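Local atomic coordinates of natterin-like protein (Lethenteron camtschaticum, PDB entry 6IUL), a protein that probably binds carbohydrates through a jacalin-like lectin domain and kills target cells by forming membrane pores with an aerolysin-type module. Residues Thr29-Ser34 with Glu66-Ser71; Ser77-Gly82 with Lys112-Ile117; Met168-Glu173 with Thr263-Ile268. All coordinates share one frame; numbering follows the deposited sequence.

Contact 1 of 3, residues Thr29-Ser34 with Glu66-Ser71; sequences TLQKLS and EFEFES
L33 and F67 form the hydrogen-bonded pair of this antiparallel contact: L33 N donates to F67 O over 3.0 Å, and F67 N returns the bond to L33 O over 2.9 Å. On either side of L33 in its strand, K32 faces E68 and S34 faces E66 as non-hydrogen-bonded pairs. One more backbone bond, F69 N to Q31 O at 2.9 Å, carries the pairing just beyond strand 66-68. The two short strand axes run at 173° to one another, almost exactly antiparallel.

Polar side chains gather on the face that bears K32, S34, E66 and E68. E66 has its CG between the backbone N and the carbonyl carbon (chi1 56°), and its carboxylate meets the end of the fully extended K32. K32 NZ and E66 OE2 form a salt bridge at 3.4 Å, weak as a hydrogen bond, with K32 CE slightly closer to that oxygen, at 3.3 Å. Q31 runs alongside E68, pointing the same way; its NE2 reaches the anti lone pair of E68 OE1 at 3.0 Å, in a bond bent to 135° and tilted out of the amide plane. E68 OE2 stays 4.7 Å from K32 NZ, so any further attraction is likely to be long-range.

Apolar contact is made by F69, whose CE1 meets L30 CD2 at 3.7 Å. The same ring takes F67 CE1 over the centre of one face and has Q31 O at its edge.

Q31 and K32 together face W48 in a classic beta bulge, and K32 also makes a cation-pi contact with that indole. Strand 30-37 lies between strands 42-49 and 65-68 in a four-stranded sheet of Greek-key order, as in the jacalin beta-prism, while L33 and F67 pack against F94 and F102 of the next sheet.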
ATOM      1  N   THR A  29       0.709  25.452  -1.149  1.00 27.63           N
ATOM      2  CA  THR A  29      -0.235  25.749  -2.172  1.00 27.75           C
ATOM      3  C   THR A  29      -1.519  26.375  -1.624  1.00 27.49           C
ATOM      4  O   THR A  29      -1.764  26.437  -0.444  1.00 26.66           O
ATOM      5  CB  THR A  29      -0.596  24.465  -2.953  1.00 29.94           C
ATOM      6  OG1 THR A  29      -1.128  23.477  -2.081  1.00 28.99           O
ATOM      7  CG2 THR A  29       0.630  23.899  -3.645  1.00 32.34           C
ATOM      8  N   LEU A  30      -2.344  26.860  -2.526  1.00 28.99           N
ATOM      9  CA  LEU A  30      -3.566  27.545  -2.172  1.00 27.71           C
ATOM     10  C   LEU A  30      -4.534  26.581  -1.513  1.00 24.78           C
ATOM     11  O   LEU A  30      -4.876  25.582  -2.110  1.00 25.53           O
ATOM     12  CB  LEU A  30      -4.207  28.149  -3.429  1.00 26.98           C
ATOM     13  CG  LEU A  30      -5.559  28.829  -3.217  1.00 30.13           C
ATOM     14  CD1 LEU A  30      -5.402  30.071  -2.334  1.00 31.97           C
ATOM     15  CD2 LEU A  30      -6.209  29.180  -4.560  1.00 30.54           C
ATOM     16  N   GLN A  31      -4.979  26.911  -0.301  1.00 25.40           N
ATOM     17  CA  GLN A  31      -5.935  26.105   0.435  1.00 27.35           C
ATOM     18  C   GLN A  31      -7.308  26.760   0.485  1.00 26.48           C
ATOM     19  O   GLN A  31      -8.337  26.079   0.364  1.00 28.35           O
ATOM     20  CB  GLN A  31      -5.459  25.829   1.869  1.00 30.24           C
ATOM     21  CG  GLN A  31      -6.475  24.963   2.604  1.00 35.38           C
ATOM     22  CD  GLN A  31      -5.996  24.274   3.855  1.00 39.33           C
ATOM     23  OE1 GLN A  31      -4.822  24.333   4.233  1.00 37.60           O
ATOM     24  NE2 GLN A  31      -6.958  23.675   4.560  1.00 45.35           N
ATOM     25  N   LYS A  32      -7.322  28.076   0.663  1.00 25.73           N
ATOM     26  CA  LYS A  32      -8.541  28.787   0.846  1.00 26.66           C
ATOM     27  C   LYS A  32      -8.436  30.227   0.325  1.00 26.96           C
ATOM     28  O   LYS A  32      -7.420  30.875   0.472  1.00 26.15           O
ATOM     29  CB  LYS A  32      -8.880  28.793   2.332  1.00 29.16           C
ATOM     30  CG  LYS A  32     -10.242  29.367   2.715  1.00 33.94           C
ATOM     31  CD  LYS A  32     -10.406  29.288   4.254  1.00 36.04           C
ATOM     32  CE  LYS A  32     -11.729  29.826   4.717  1.00 43.82           C
ATOM     33  NZ  LYS A  32     -11.946  29.503   6.170  1.00 52.18           N
ATOM     34  N   LEU A  33      -9.540  30.737  -0.213  1.00 25.50           N
ATOM     35  CA  LEU A  33      -9.627  32.095  -0.705  1.00 25.43           C
ATOM     36  C   LEU A  33     -10.925  32.729  -0.239  1.00 26.43           C
ATOM     37  O   LEU A  33     -11.977  32.086  -0.210  1.00 25.85           O
ATOM     38  CB  LEU A  33      -9.665  32.053  -2.208  1.00 27.44           C
ATOM     39  CG  LEU A  33      -9.890  33.323  -2.968  1.00 32.39           C
ATOM     40  CD1 LEU A  33      -8.727  34.238  -2.694  1.00 36.84           C
ATOM     41  CD2 LEU A  33     -10.038  33.128  -4.488  1.00 29.94           C
ATOM     42  N   SER A  34     -10.867  34.005   0.107  1.00 25.66           N
ATOM     43  CA  SER A  34     -12.039  34.778   0.423  1.00 27.46           C
ATOM     44  C   SER A  34     -11.968  36.144  -0.278  1.00 27.26           C
ATOM     45  O   SER A  34     -10.939  36.792  -0.269  1.00 26.19           O
ATOM     46  CB  SER A  34     -12.156  34.935   1.942  1.00 28.67           C
ATOM     47  OG  SER A  34     -13.261  35.737   2.251  1.00 28.53           O
ATOM     48  N   GLU A  66     -16.197  32.900   0.558  1.00 29.46           N
ATOM     49  CA  GLU A  66     -15.001  32.108   0.597  1.00 31.07           C
ATOM     50  C   GLU A  66     -15.170  30.759  -0.086  1.00 32.44           C
ATOM     51  O   GLU A  66     -16.283  30.327  -0.318  1.00 30.45           O
ATOM     52  CB  GLU A  66     -14.525  31.926   2.038  1.00 36.32           C
ATOM     53  CG  GLU A  66     -15.511  31.336   2.992  1.00 42.83           C
ATOM     54  CD  GLU A  66     -14.916  31.151   4.400  1.00 51.59           C
ATOM     55  OE1 GLU A  66     -14.332  32.123   4.928  1.00 48.85           O
ATOM     56  OE2 GLU A  66     -15.057  30.045   4.981  1.00 56.05           O
ATOM     57  N   PHE A  67     -14.038  30.116  -0.379  1.00 28.74           N
ATOM     58  CA  PHE A  67     -13.974  28.823  -0.978  1.00 28.76           C
ATOM     59  C   PHE A  67     -12.767  28.103  -0.405  1.00 29.62           C
ATOM     60  O   PHE A  67     -11.635  28.643  -0.433  1.00 28.57           O
ATOM     61  CB  PHE A  67     -13.804  28.929  -2.504  1.00 30.55           C
ATOM     62  CG  PHE A  67     -13.851  27.582  -3.209  1.00 30.22           C
ATOM     63  CD1 PHE A  67     -12.703  26.811  -3.328  1.00 29.75           C
ATOM     64  CD2 PHE A  67     -15.061  27.069  -3.689  1.00 32.40           C
ATOM     65  CE1 PHE A  67     -12.731  25.569  -3.961  1.00 29.74           C
ATOM     66  CE2 PHE A  67     -15.106  25.828  -4.317  1.00 32.48           C
ATOM     67  CZ  PHE A  67     -13.941  25.079  -4.466  1.00 32.89           C
ATOM     68  N   GLU A  68     -12.984  26.898   0.092  1.00 29.69           N
ATOM     69  CA  GLU A  68     -11.889  26.069   0.602  1.00 31.65           C
ATOM     70  C   GLU A  68     -11.744  24.816  -0.231  1.00 29.60           C
ATOM     71  O   GLU A  68     -12.723  24.115  -0.465  1.00 28.19           O
ATOM     72  CB  GLU A  68     -12.131  25.685   2.055  1.00 36.11           C
ATOM     73  CG  GLU A  68     -10.916  24.954   2.623  1.00 42.60           C
ATOM     74  CD  GLU A  68     -10.886  24.887   4.146  1.00 43.06           C
ATOM     75  OE1 GLU A  68      -9.802  24.662   4.729  1.00 50.83           O
ATOM     76  OE2 GLU A  68     -11.951  25.026   4.744  1.00 45.44           O
ATOM     77  N   PHE A  69     -10.521  24.555  -0.677  1.00 27.15           N
ATOM     78  CA  PHE A  69     -10.219  23.402  -1.484  1.00 29.26           C
ATOM     79  C   PHE A  69     -10.165  22.138  -0.643  1.00 32.14           C
ATOM     80  O   PHE A  69      -9.610  22.155   0.458  1.00 33.17           O
ATOM     81  CB  PHE A  69      -8.864  23.586  -2.205  1.00 27.93           C
ATOM     82  CG  PHE A  69      -8.956  24.531  -3.376  1.00 26.87           C
ATOM     83  CD1 PHE A  69      -8.910  25.878  -3.195  1.00 28.51           C
ATOM     84  CD2 PHE A  69      -9.119  24.052  -4.646  1.00 27.86           C
ATOM     85  CE1 PHE A  69      -9.022  26.764  -4.277  1.00 29.88           C
ATOM     86  CE2 PHE A  69      -9.220  24.918  -5.717  1.00 28.82           C
ATOM     87  CZ  PHE A  69      -9.176  26.287  -5.525  1.00 27.95           C
ATOM     88  N   GLU A  70     -10.715  21.061  -1.187  1.00 30.41           N
ATOM     89  CA  GLU A  70     -10.559  19.718  -0.601  1.00 34.42           C
ATOM     90  C   GLU A  70      -9.149  19.202  -0.961  1.00 35.19           C
ATOM     91  O   GLU A  70      -8.536  19.626  -1.969  1.00 31.07           O
ATOM     92  CB  GLU A  70     -11.626  18.759  -1.188  1.00 35.95           C
ATOM     93  CG  GLU A  70     -13.090  19.190  -0.948  1.00 41.25           C
ATOM     94  CD  GLU A  70     -14.127  18.432  -1.796  1.00 47.14           C
ATOM     95  OE1 GLU A  70     -13.833  17.329  -2.296  1.00 48.05           O
ATOM     96  OE2 GLU A  70     -15.268  18.920  -1.997  1.00 55.36           O
ATOM     97  N   SER A  71      -8.631  18.299  -0.144  1.00 32.53           N
ATOM     98  CA  SER A  71      -7.428  17.538  -0.463  1.00 34.31           C
ATOM     99  C   SER A  71      -7.511  16.904  -1.863  1.00 35.40           C
ATOM    100  O   SER A  71      -8.494  16.217  -2.217  1.00 28.74           O
ATOM    101  CB  SER A  71      -7.201  16.441   0.582  1.00 34.33           C
ATOM    102  OG  SER A  71      -6.853  17.066   1.812  1.00 41.33           O
TER

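Contact 2 of 3, residues Ser77-Gly82 with Lys112-Ile117; sequences SLSLWG and KTEYKI
The indole of W81 carries the backbone and side chain of E114 over one face: E114 CA makes a CH-pi contact 3.8 Å from the centroid of the five-membered ring, and E114 CG sits above the plane, displaced toward the rim. The two side chains run side by side, with the carboxylate only 26° from parallel to the indole. T113 O approaches W81 CD1 obliquely at 3.2 Å. The Y115 ring meets the opposite strand differently, taking L80 O at its edge and near its plane.

E114 has CG anti to the backbone N (chi1 176°) and is extended beyond it, and its carboxylate ends up beside S79. S79 OG donates to the anti lone pair of E114 OE2 in a short bond of 2.6 Å, and K116 NZ of the same strand forms a salt bridge with that oxygen at 3.3 Å. In the backbone, L80 and Y115 form a hydrogen-bonded antiparallel pair, and I117 N bonds L78 O. L78 CD2 lies alongside I117 CG1 at 3.8 Å.

Where the strands part, water does the joining: one molecule links G82 N to T113 O, another G82 O to K112 N. L78, L80 and I117 share the side that packs on F140 and F142, with the exposed Y115 on that side too; the other combines the buried indole of W81 with the polar group of S79, E114 and K116. Gripped twice at OE2, E114 has its carboxylate fixed beside the indole, and the nearby ammonium of K116 would be expected to favour its ionised form.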
ATOM      1  N   SER A  77     -10.217  25.458 -14.543  1.00 30.22           N
ATOM      2  CA  SER A  77     -10.317  26.673 -15.372  1.00 28.81           C
ATOM      3  C   SER A  77     -10.458  27.885 -14.468  1.00 25.59           C
ATOM      4  O   SER A  77     -10.963  27.796 -13.375  1.00 26.18           O
ATOM      5  CB  SER A  77     -11.503  26.583 -16.342  1.00 30.00           C
ATOM      6  OG  SER A  77     -12.731  26.555 -15.642  1.00 27.63           O
ATOM      7  N   LEU A  78      -9.983  29.008 -14.949  1.00 26.73           N
ATOM      8  CA  LEU A  78     -10.044  30.272 -14.256  1.00 27.77           C
ATOM      9  C   LEU A  78     -10.283  31.388 -15.263  1.00 26.06           C
ATOM     10  O   LEU A  78      -9.659  31.412 -16.300  1.00 31.07           O
ATOM     11  CB  LEU A  78      -8.721  30.523 -13.559  1.00 28.37           C
ATOM     12  CG  LEU A  78      -8.537  31.948 -12.964  1.00 29.58           C
ATOM     13  CD1 LEU A  78      -9.272  32.045 -11.664  1.00 34.10           C
ATOM     14  CD2 LEU A  78      -7.074  32.254 -12.719  1.00 32.82           C
ATOM     15  N   SER A  79     -11.163  32.310 -14.934  1.00 25.30           N
ATOM     16  CA  SER A  79     -11.359  33.523 -15.703  1.00 27.33           C
ATOM     17  C   SER A  79     -11.288  34.729 -14.812  1.00 27.36           C
ATOM     18  O   SER A  79     -11.751  34.708 -13.685  1.00 25.59           O
ATOM     19  CB  SER A  79     -12.733  33.499 -16.360  1.00 29.21           C
ATOM     20  OG  SER A  79     -12.723  32.554 -17.409  1.00 30.87           O
ATOM     21  N   LEU A  80     -10.690  35.780 -15.328  1.00 28.85           N
ATOM     22  CA  LEU A  80     -10.664  37.049 -14.682  1.00 28.58           C
ATOM     23  C   LEU A  80     -11.278  38.104 -15.610  1.00 29.78           C
ATOM     24  O   LEU A  80     -11.189  37.999 -16.846  1.00 28.87           O
ATOM     25  CB  LEU A  80      -9.237  37.421 -14.352  1.00 28.38           C
ATOM     26  CG  LEU A  80      -8.495  36.445 -13.429  1.00 27.04           C
ATOM     27  CD1 LEU A  80      -7.043  36.860 -13.327  1.00 23.88           C
ATOM     28  CD2 LEU A  80      -9.120  36.406 -12.051  1.00 25.69           C
ATOM     29  N   TRP A  81     -11.928  39.106 -14.998  1.00 30.82           N
ATOM     30  CA  TRP A  81     -12.526  40.244 -15.701  1.00 30.79           C
ATOM     31  C   TRP A  81     -12.039  41.543 -15.086  1.00 31.87           C
ATOM     32  O   TRP A  81     -11.842  41.663 -13.857  1.00 28.20           O
ATOM     33  CB  TRP A  81     -14.026  40.243 -15.539  1.00 31.53           C
ATOM     34  CG  TRP A  81     -14.802  39.275 -16.313  1.00 28.41           C
ATOM     35  CD1 TRP A  81     -15.510  39.512 -17.428  1.00 30.60           C
ATOM     36  CD2 TRP A  81     -15.050  37.903 -15.959  1.00 28.84           C
ATOM     37  NE1 TRP A  81     -16.165  38.347 -17.834  1.00 29.86           N
ATOM     38  CE2 TRP A  81     -15.906  37.362 -16.937  1.00 27.50           C
ATOM     39  CE3 TRP A  81     -14.602  37.081 -14.925  1.00 28.79           C
ATOM     40  CZ2 TRP A  81     -16.316  36.055 -16.927  1.00 29.24           C
ATOM     41  CZ3 TRP A  81     -15.014  35.797 -14.895  1.00 30.59           C
ATOM     42  CH2 TRP A  81     -15.888  35.281 -15.905  1.00 31.09           C
ATOM     43  N   GLY A  82     -11.857  42.531 -15.965  1.00 34.95           N
ATOM     44  CA  GLY A  82     -11.697  43.923 -15.577  1.00 36.87           C
ATOM     45  C   GLY A  82     -13.026  44.526 -15.130  1.00 35.33           C
ATOM     46  O   GLY A  82     -14.092  43.926 -15.331  1.00 34.83           O
ATOM     47  N   LYS A 112     -17.826  42.560 -19.027  1.00 46.09           N
ATOM     48  CA  LYS A 112     -17.612  42.585 -20.474  1.00 47.24           C
ATOM     49  C   LYS A 112     -16.724  41.572 -21.160  1.00 38.35           C
ATOM     50  O   LYS A 112     -17.193  40.589 -21.703  1.00 43.72           O
ATOM     51  CB  LYS A 112     -17.149  43.981 -20.907  1.00 52.15           C
ATOM     52  CG  LYS A 112     -18.325  44.964 -20.946  1.00 58.60           C
ATOM     53  CD  LYS A 112     -18.085  46.208 -21.799  1.00 58.88           C
ATOM     54  CE  LYS A 112     -19.423  46.846 -22.150  1.00 59.56           C
ATOM     55  NZ  LYS A 112     -19.296  47.947 -23.138  1.00 64.45           N
ATOM     56  N   THR A 113     -15.430  41.772 -21.165  1.00 37.24           N
ATOM     57  CA  THR A 113     -14.544  40.770 -21.759  1.00 36.48           C
ATOM     58  C   THR A 113     -13.962  39.813 -20.681  1.00 32.80           C
ATOM     59  O   THR A 113     -13.355  40.235 -19.720  1.00 28.80           O
ATOM     60  CB  THR A 113     -13.391  41.435 -22.510  1.00 37.63           C
ATOM     61  OG1 THR A 113     -13.918  42.469 -23.358  1.00 38.50           O
ATOM     62  CG2 THR A 113     -12.662  40.408 -23.406  1.00 39.63           C
ATOM     63  N   GLU A 114     -14.166  38.526 -20.917  1.00 31.65           N
ATOM     64  CA  GLU A 114     -13.651  37.465 -20.091  1.00 36.33           C
ATOM     65  C   GLU A 114     -12.246  37.033 -20.559  1.00 34.92           C
ATOM     66  O   GLU A 114     -12.022  36.729 -21.734  1.00 34.84           O
ATOM     67  CB  GLU A 114     -14.616  36.287 -20.172  1.00 35.22           C
ATOM     68  CG  GLU A 114     -14.148  35.045 -19.421  1.00 35.35           C
ATOM     69  CD  GLU A 114     -15.141  33.916 -19.475  1.00 38.04           C
ATOM     70  OE1 GLU A 114     -16.194  34.056 -20.127  1.00 43.51           O
ATOM     71  OE2 GLU A 114     -14.873  32.835 -18.910  1.00 39.31           O
ATOM     72  N   TYR A 115     -11.307  37.030 -19.630  1.00 35.17           N
ATOM     73  CA  TYR A 115      -9.948  36.568 -19.894  1.00 34.16           C
ATOM     74  C   TYR A 115      -9.800  35.191 -19.270  1.00 34.49           C
ATOM     75  O   TYR A 115      -9.756  35.027 -18.039  1.00 32.92           O
ATOM     76  CB  TYR A 115      -8.937  37.546 -19.339  1.00 35.49           C
ATOM     77  CG  TYR A 115      -9.069  38.881 -20.026  1.00 39.83           C
ATOM     78  CD1 TYR A 115      -8.441  39.128 -21.256  1.00 41.46           C
ATOM     79  CD2 TYR A 115      -9.846  39.876 -19.472  1.00 42.82           C
ATOM     80  CE1 TYR A 115      -8.589  40.354 -21.896  1.00 45.47           C
ATOM     81  CE2 TYR A 115     -10.002  41.110 -20.105  1.00 44.51           C
ATOM     82  CZ  TYR A 115      -9.386  41.344 -21.310  1.00 44.13           C
ATOM     83  OH  TYR A 115      -9.534  42.558 -21.919  1.00 47.79           O
ATOM     84  N   LYS A 116      -9.778  34.197 -20.149  1.00 30.85           N
ATOM     85  CA  LYS A 116      -9.640  32.824 -19.753  1.00 36.16           C
ATOM     86  C   LYS A 116      -8.167  32.552 -19.570  1.00 32.38           C
ATOM     87  O   LYS A 116      -7.403  32.756 -20.472  1.00 32.08           O
ATOM     88  CB  LYS A 116     -10.279  31.905 -20.778  1.00 39.29           C
ATOM     89  CG  LYS A 116     -11.793  32.050 -20.883  1.00 44.49           C
ATOM     90  CD  LYS A 116     -12.341  30.994 -21.839  1.00 49.98           C
ATOM     91  CE  LYS A 116     -13.792  30.598 -21.632  1.00 53.61           C
ATOM     92  NZ  LYS A 116     -14.777  31.642 -22.007  1.00 63.78           N
ATOM     93  N   ILE A 117      -7.799  32.119 -18.371  1.00 27.34           N
ATOM     94  CA  ILE A 117      -6.429  32.048 -17.964  1.00 26.47           C
ATOM     95  C   ILE A 117      -5.875  30.603 -18.147  1.00 25.95           C
ATOM     96  O   ILE A 117      -6.582  29.597 -17.910  1.00 22.70           O
ATOM     97  CB  ILE A 117      -6.339  32.417 -16.466  1.00 26.10           C
ATOM     98  CG1 ILE A 117      -6.979  33.787 -16.217  1.00 30.07           C
ATOM     99  CG2 ILE A 117      -4.900  32.381 -15.962  1.00 29.43           C
ATOM    100  CD1 ILE A 117      -6.339  34.976 -16.941  1.00 31.07           C
TER
HETATM  101  O   HOH W   1      -9.128  28.946 -18.046  1.00 26.28           O
HETATM  102  O   HOH W   2     -12.877  42.334 -18.495  1.00 30.73           O
HETATM  103  O   HOH W   3     -15.606  43.439 -17.489  1.00 45.61           O

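Contact 3 of 3, residues Met168-Glu173 with Thr263-Ile268; sequences MEEIKE and TVVANI
I171 and K172 both face A266, a classic beta bulge in which A266 O accepts from I171 N at 2.6 Å and, weakly, from K172 N at 3.3 Å. The extra residue turns at I171 (psi -42°). I171 CG1 is anti to the carbonyl carbon (chi1 -64°), and the side chains of I171 and I268 cross obliquely, I171 CD1 meeting I268 CB at 3.7 Å.

On the other face E170 and N267 lie side by side, pointing the same way, with N267 OD1 3.3 Å from E170 CG and the carboxylate and amide planes 40° apart. V265 spreads its methyls between two glutamates: CG1 meets E170 CG and CG2 meets E173 CG, each at 4.0 Å. Farther along, E173 OE2 lies against T263 CG2. E170 OE2 is salt-bridged to K76 of the second subunit, while K172 NZ pairs with D118 of that subunit and also bonds E189 O of its own chain.

Strand 260-285 runs between strands 166-178 and 290-313 in the long sheet of the aerolysin-type module, and strand 184-200 packs on I171, K172 and V264.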
ATOM      1  N   MET A 168      14.802  -9.699  19.657  1.00 39.69           N
ATOM      2  CA  MET A 168      14.825 -11.073  19.177  1.00 38.16           C
ATOM      3  C   MET A 168      13.521 -11.769  19.510  1.00 37.24           C
ATOM      4  O   MET A 168      12.962 -11.589  20.595  1.00 33.61           O
ATOM      5  CB  MET A 168      16.009 -11.826  19.808  1.00 38.43           C
ATOM      6  CG  MET A 168      17.375 -11.241  19.470  1.00 38.78           C
ATOM      7  SD  MET A 168      17.725 -11.075  17.688  1.00 44.08           S
ATOM      8  CE  MET A 168      19.511 -10.793  17.766  1.00 55.40           C
ATOM      9  N   GLU A 169      13.015 -12.532  18.544  1.00 36.55           N
ATOM     10  CA  GLU A 169      11.819 -13.307  18.698  1.00 38.23           C
ATOM     11  C   GLU A 169      12.182 -14.740  18.277  1.00 34.78           C
ATOM     12  O   GLU A 169      12.859 -14.944  17.257  1.00 34.17           O
ATOM     13  CB  GLU A 169      10.696 -12.872  17.735  1.00 42.59           C
ATOM     14  CG  GLU A 169      10.595 -11.432  17.343  1.00 56.16           C
ATOM     15  CD  GLU A 169       9.504 -11.202  16.295  1.00 54.56           C
ATOM     16  OE1 GLU A 169       8.911 -12.172  15.794  1.00 48.51           O
ATOM     17  OE2 GLU A 169       9.226 -10.028  16.010  1.00 65.43           O
ATOM     18  N   GLU A 170      11.661 -15.706  19.001  1.00 30.90           N
ATOM     19  CA  GLU A 170      11.840 -17.098  18.669  1.00 31.62           C
ATOM     20  C   GLU A 170      10.823 -17.480  17.587  1.00 30.07           C
ATOM     21  O   GLU A 170       9.692 -17.047  17.566  1.00 28.82           O
ATOM     22  CB  GLU A 170      11.646 -17.964  19.887  1.00 34.45           C
ATOM     23  CG  GLU A 170      12.743 -17.896  20.941  1.00 34.98           C
ATOM     24  CD  GLU A 170      12.529 -18.962  22.059  1.00 39.34           C
ATOM     25  OE1 GLU A 170      13.469 -19.147  22.872  1.00 38.79           O
ATOM     26  OE2 GLU A 170      11.428 -19.622  22.137  1.00 35.55           O
ATOM     27  N   ILE A 171      11.251 -18.280  16.649  1.00 28.28           N
ATOM     28  CA  ILE A 171      10.377 -18.688  15.579  1.00 28.60           C
ATOM     29  C   ILE A 171      10.071 -20.183  15.692  1.00 28.22           C
ATOM     30  O   ILE A 171       8.936 -20.632  15.444  1.00 27.30           O
ATOM     31  CB  ILE A 171      11.050 -18.425  14.227  1.00 29.86           C
ATOM     32  CG1 ILE A 171      11.250 -16.933  14.044  1.00 30.59           C
ATOM     33  CG2 ILE A 171      10.211 -19.023  13.066  1.00 30.24           C
ATOM     34  CD1 ILE A 171      12.201 -16.599  12.924  1.00 33.34           C
ATOM     35  N   LYS A 172      11.073 -20.983  16.010  1.00 26.14           N
ATOM     36  CA  LYS A 172      10.854 -22.446  15.971  1.00 26.41           C
ATOM     37  C   LYS A 172      11.820 -23.166  16.876  1.00 24.87           C
ATOM     38  O   LYS A 172      13.016 -22.762  16.995  1.00 25.31           O
ATOM     39  CB  LYS A 172      11.008 -22.963  14.538  1.00 25.62           C
ATOM     40  CG  LYS A 172      10.875 -24.491  14.400  1.00 25.51           C
ATOM     41  CD  LYS A 172      10.914 -24.950  12.947  1.00 26.33           C
ATOM     42  CE  LYS A 172      10.755 -26.473  12.842  1.00 26.71           C
ATOM     43  NZ  LYS A 172      10.759 -26.953  11.447  1.00 25.77           N
ATOM     44  N   GLU A 173      11.345 -24.247  17.473  1.00 25.36           N
ATOM     45  CA  GLU A 173      12.243 -25.079  18.302  1.00 29.33           C
ATOM     46  C   GLU A 173      12.061 -26.524  17.961  1.00 29.78           C
ATOM     47  O   GLU A 173      10.915 -27.042  17.922  1.00 32.98           O
ATOM     48  CB  GLU A 173      11.986 -24.883  19.806  1.00 33.07           C
ATOM     49  CG  GLU A 173      12.881 -25.727  20.709  1.00 36.40           C
ATOM     50  CD  GLU A 173      12.792 -25.323  22.205  1.00 42.63           C
ATOM     51  OE1 GLU A 173      12.358 -24.194  22.520  1.00 50.61           O
ATOM     52  OE2 GLU A 173      13.179 -26.109  23.095  1.00 43.58           O
ATOM     53  N   THR A 263      19.432 -29.260  20.677  1.00 29.09           N
ATOM     54  CA  THR A 263      18.169 -28.531  20.638  1.00 30.90           C
ATOM     55  C   THR A 263      18.455 -27.295  19.794  1.00 29.39           C
ATOM     56  O   THR A 263      19.432 -26.565  20.011  1.00 28.21           O
ATOM     57  CB  THR A 263      17.667 -28.147  22.062  1.00 34.01           C
ATOM     58  OG1 THR A 263      17.546 -29.323  22.902  1.00 35.90           O
ATOM     59  CG2 THR A 263      16.300 -27.553  21.994  1.00 33.41           C
ATOM     60  N   VAL A 264      17.627 -27.076  18.792  1.00 28.13           N
ATOM     61  CA  VAL A 264      17.840 -25.961  17.841  1.00 27.07           C
ATOM     62  C   VAL A 264      16.703 -24.981  17.954  1.00 24.82           C
ATOM     63  O   VAL A 264      15.509 -25.349  17.879  1.00 25.89           O
ATOM     64  CB  VAL A 264      17.893 -26.468  16.413  1.00 27.56           C
ATOM     65  CG1 VAL A 264      18.073 -25.328  15.436  1.00 29.59           C
ATOM     66  CG2 VAL A 264      18.995 -27.499  16.272  1.00 29.94           C
ATOM     67  N   VAL A 265      17.069 -23.732  18.164  1.00 26.85           N
ATOM     68  CA  VAL A 265      16.067 -22.643  18.215  1.00 29.07           C
ATOM     69  C   VAL A 265      16.372 -21.642  17.120  1.00 27.58           C
ATOM     70  O   VAL A 265      17.482 -21.131  17.027  1.00 25.15           O
ATOM     71  CB  VAL A 265      16.078 -21.931  19.556  1.00 32.70           C
ATOM     72  CG1 VAL A 265      15.051 -20.823  19.562  1.00 34.75           C
ATOM     73  CG2 VAL A 265      15.795 -22.923  20.687  1.00 34.20           C
ATOM     74  N   ALA A 266      15.375 -21.400  16.274  1.00 28.70           N
ATOM     75  CA  ALA A 266      15.459 -20.369  15.255  1.00 31.65           C
ATOM     76  C   ALA A 266      14.851 -19.055  15.735  1.00 28.51           C
ATOM     77  O   ALA A 266      13.730 -19.034  16.275  1.00 30.77           O
ATOM     78  CB  ALA A 266      14.779 -20.823  13.954  1.00 29.55           C
ATOM     79  N   ASN A 267      15.601 -17.992  15.463  1.00 29.46           N
ATOM     80  CA  ASN A 267      15.290 -16.617  15.890  1.00 33.25           C
ATOM     81  C   ASN A 267      15.371 -15.608  14.718  1.00 32.81           C
ATOM     82  O   ASN A 267      15.964 -15.879  13.662  1.00 31.56           O
ATOM     83  CB  ASN A 267      16.257 -16.137  16.970  1.00 32.70           C
ATOM     84  CG  ASN A 267      16.236 -17.008  18.195  1.00 38.52           C
ATOM     85  OD1 ASN A 267      15.203 -17.120  18.880  1.00 40.12           O
ATOM     86  ND2 ASN A 267      17.383 -17.667  18.481  1.00 38.16           N
ATOM     87  N   ILE A 268      14.767 -14.441  14.939  1.00 30.87           N
ATOM     88  CA  ILE A 268      14.912 -13.296  14.037  1.00 29.07           C
ATOM     89  C   ILE A 268      14.877 -12.017  14.819  1.00 28.80           C
ATOM     90  O   ILE A 268      14.242 -11.924  15.872  1.00 29.43           O
ATOM     91  CB  ILE A 268      13.853 -13.291  12.935  1.00 27.37           C
ATOM     92  CG1 ILE A 268      14.330 -12.444  11.764  1.00 29.35           C
ATOM     93  CG2 ILE A 268      12.543 -12.849  13.523  1.00 27.06           C
ATOM     94  CD1 ILE A 268      13.414 -12.427  10.555  1.00 30.41           C
TER

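From the N terminus, contact 1 brings strand 65-68 back beside strand 30-37 after an excursion of 31 residues, and contact 2 repeats the plan, strand 114-117 returning to strand 75-82 after 29. Each closes a four-stranded Greek-key sheet of the lectin domain; their centres lie about 20 Å apart without touching. Contact 3 spans a much longer loop, 89 residues of mostly strand, within the aerolysin-type module, its centre about 71 Å from that of contact 2. All three follow in series, none nested or crossed. The dimer shortens the separation: K116 of contact 2 packs against E173 of contact 3 in the second subunit, joining lectin domain to aerolysin-type module.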